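PDB 2X7Q: possible thiamine biosynthesis enzyme from Candida albicans, which is of unknown function but adopts the periplasmic binding protein fold of the SsuA/TauA solute-binding family, and so probably binds a small ligand, possibly linked to thiamine biosynthesis. Local coordinates for residues 26-30 with 93-97. The protein carries 1 engineered substitution. Numbering follows the deposited sequence.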
ATOM      1  N   PHE A  26      -7.577   2.892  -4.715  1.00  9.94           N
ATOM      2  CA  PHE A  26      -7.829   2.385  -3.368  1.00 10.15           C
ATOM      3  C   PHE A  26      -8.312   3.472  -2.411  1.00  9.96           C
ATOM      4  O   PHE A  26      -8.965   3.180  -1.411  1.00 10.36           O
ATOM      5  CB  PHE A  26      -6.578   1.715  -2.794  1.00  9.86           C
ATOM      6  CG  PHE A  26      -6.218   0.425  -3.469  1.00 10.01           C
ATOM      7  CD1 PHE A  26      -5.109   0.344  -4.294  1.00 10.59           C
ATOM      8  CD2 PHE A  26      -6.993  -0.706  -3.280  1.00 10.35           C
ATOM      9  CE1 PHE A  26      -4.778  -0.843  -4.917  1.00 11.94           C
ATOM     10  CE2 PHE A  26      -6.669  -1.897  -3.901  1.00 10.77           C
ATOM     11  CZ  PHE A  26      -5.560  -1.966  -4.722  1.00 11.33           C
ATOM     12  N   SER A  27      -7.989   4.724  -2.718  1.00  9.63           N
ATOM     13  CA  SER A  27      -8.332   5.838  -1.840  1.00 10.02           C
ATOM     14  C   SER A  27      -9.777   6.289  -2.038  1.00 10.73           C
ATOM     15  O   SER A  27     -10.232   7.234  -1.394  1.00 10.53           O
ATOM     16  CB  SER A  27      -7.387   7.015  -2.076  1.00 12.01           C
ATOM     17  OG  SER A  27      -7.601   7.593  -3.348  1.00 13.17           O
ATOM     18  N   THR A  28     -10.493   5.608  -2.927  1.00 10.10           N
ATOM     19  CA  THR A  28     -11.872   5.968  -3.245  1.00 11.20           C
ATOM     20  C   THR A  28     -12.770   6.118  -2.011  1.00 11.64           C
ATOM     21  O   THR A  28     -13.431   7.143  -1.855  1.00 11.24           O
ATOM     22  CB  THR A  28     -12.503   4.972  -4.245  1.00 11.03           C
ATOM     23  OG1 THR A  28     -11.873   5.111  -5.524  1.00 12.61           O
ATOM     24  CG2 THR A  28     -13.986   5.236  -4.396  1.00 13.81           C
ATOM     25  N   PRO A  29     -12.798   5.100  -1.135  1.00  9.92           N
ATOM     26  CA  PRO A  29     -13.642   5.174   0.064  1.00 10.01           C
ATOM     27  C   PRO A  29     -13.345   6.409   0.910  1.00 11.12           C
ATOM     28  O   PRO A  29     -14.263   6.986   1.493  1.00 11.87           O
ATOM     29  CB  PRO A  29     -13.266   3.905   0.833  1.00  9.92           C
ATOM     30  CG  PRO A  29     -12.804   2.958  -0.215  1.00 10.95           C
ATOM     31  CD  PRO A  29     -12.097   3.807  -1.231  1.00  9.63           C
ATOM     32  N   LEU A  30     -12.078   6.805   0.980  1.00 10.47           N
ATOM     33  CA  LEU A  30     -11.691   7.993   1.731  1.00 11.39           C
ATOM     34  C   LEU A  30     -12.372   9.235   1.170  1.00 12.47           C
ATOM     35  O   LEU A  30     -12.829  10.094   1.920  1.00 11.40           O
ATOM     36  CB  LEU A  30     -10.173   8.175   1.706  1.00 11.21           C
ATOM     37  CG  LEU A  30      -9.329   7.072   2.345  1.00 10.76           C
ATOM     38  CD1 LEU A  30      -7.846   7.376   2.197  1.00 11.47           C
ATOM     39  CD2 LEU A  30      -9.696   6.905   3.806  1.00 11.75           C
ATOM     40  N   THR A  93      -6.881  -2.987   9.268  1.00  9.02           N
ATOM     41  CA  THR A  93      -6.756  -3.274   7.844  1.00  9.06           C
ATOM     42  C   THR A  93      -7.698  -2.399   7.023  1.00  9.51           C
ATOM     43  O   THR A  93      -8.884  -2.290   7.334  1.00  8.76           O
ATOM     44  CB  THR A  93      -7.065  -4.752   7.543  1.00  9.89           C
ATOM     45  OG1 THR A  93      -6.189  -5.590   8.306  1.00 10.55           O
ATOM     46  CG2 THR A  93      -6.883  -5.045   6.062  1.00  9.54           C
ATOM     47  N   TYR A  94      -7.163  -1.779   5.976  1.00  8.73           N
ATOM     48  CA  TYR A  94      -7.952  -0.920   5.100  1.00  8.29           C
ATOM     49  C   TYR A  94      -8.469  -1.699   3.894  1.00  9.41           C
ATOM     50  O   TYR A  94      -9.632  -1.569   3.507  1.00  8.46           O
ATOM     51  CB  TYR A  94      -7.114   0.275   4.641  1.00  8.79           C
ATOM     52  CG  TYR A  94      -7.833   1.208   3.694  1.00  9.69           C
ATOM     53  CD1 TYR A  94      -8.903   1.978   4.127  1.00  9.42           C
ATOM     54  CD2 TYR A  94      -7.434   1.328   2.369  1.00  9.08           C
ATOM     55  CE1 TYR A  94      -9.562   2.835   3.267  1.00 10.01           C
ATOM     56  CE2 TYR A  94      -8.085   2.182   1.501  1.00  9.34           C
ATOM     57  CZ  TYR A  94      -9.147   2.934   1.957  1.00  9.46           C
ATOM     58  OH  TYR A  94      -9.798   3.787   1.099  1.00 10.49           O
ATOM     59  N   VAL A  95      -7.596  -2.507   3.304  1.00  8.26           N
ATOM     60  CA  VAL A  95      -7.977  -3.363   2.188  1.00  8.09           C
ATOM     61  C   VAL A  95      -7.690  -4.825   2.507  1.00  9.45           C
ATOM     62  O   VAL A  95      -6.563  -5.190   2.841  1.00  8.84           O
ATOM     63  CB  VAL A  95      -7.245  -2.973   0.895  1.00  9.15           C
ATOM     64  CG1 VAL A  95      -7.547  -3.978  -0.201  1.00  9.47           C
ATOM     65  CG2 VAL A  95      -7.647  -1.571   0.467  1.00  8.98           C
ATOM     66  N   LYS A  96      -8.721  -5.656   2.401  1.00  9.87           N
ATOM     67  CA  LYS A  96      -8.611  -7.066   2.751  1.00  9.88           C
ATOM     68  C   LYS A  96      -8.015  -7.897   1.616  1.00 10.71           C
ATOM     69  O   LYS A  96      -7.206  -8.797   1.850  1.00 10.29           O
ATOM     70  CB  LYS A  96      -9.983  -7.616   3.142  1.00 12.75           C
ATOM     71  CG  LYS A  96      -9.962  -9.054   3.627  1.00 14.55           C
ATOM     72  CD  LYS A  96     -11.329  -9.468   4.135  0.19 14.33           C
ATOM     73  CE  LYS A  96     -11.796  -8.550   5.254  0.70 15.16           C
ATOM     74  NZ  LYS A  96     -13.147  -8.930   5.752  0.37 15.14           N
ATOM     75  N   SER A  97      -8.422  -7.592   0.388  1.00 10.25           N
ATOM     76  CA  SER A  97      -7.951  -8.328  -0.782  1.00 11.00           C
ATOM     77  C   SER A  97      -6.465  -8.073  -1.043  1.00 10.84           C
ATOM     78  O   SER A  97      -5.941  -7.014  -0.700  1.00  9.56           O
ATOM     79  CB  SER A  97      -8.783  -7.961  -2.013  1.00 12.14           C
ATOM     80  OG  SER A  97      -8.850  -6.557  -2.181  1.00 10.66           O
TER
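A buried side-chain-to-backbone contact, polar at its centre and apolar around it, joins the 3-10 turn at 26-27 and the start of helix 28-35 to the end of strand 88-95, an outermost strand of one of the protein's two five-stranded mixed sheets. Y94 makes most of it. Its side chain reaches across to the chain entering the helix, and Y94 OH donates a hydrogen bond of 2.7 Å to F26 O. That oxygen lies near the plane of the tyrosine ring, at its edge. P29 CD and L30 CG approach Y94 OH at 3.3 and 3.5 Å, so the tip of Y94 lies against P29 and L30 in the first turn of the helix. L30 CD2 approaches Y94 CE1 at 4.1 Å and P29 CG approaches Y94 CZ at 4.3 Å. V226 of helix 216-235 packs against both L30 and Y94, while F264 meets the Y94 ring edge-to-face.

Two such sheets, each with an antiparallel strand inserted among parallel ones, characterise the two-lobed periplasmic binding protein fold; the segment 93-97 leads from one sheet towards strand 100-106 of the other. V95 adds an apolar contact, its CG2 3.9 Å from F26 CD2, at the point where the two backbones come closest (F26 CA to V95 CA 8.0 Å). The F26 ring also meets W203 and, edge-to-face, W258. A glycerol molecule, probably from crystallisation, lies about 4 Å from the F26 side chain, consistent with this aromatic cluster bordering a pocket.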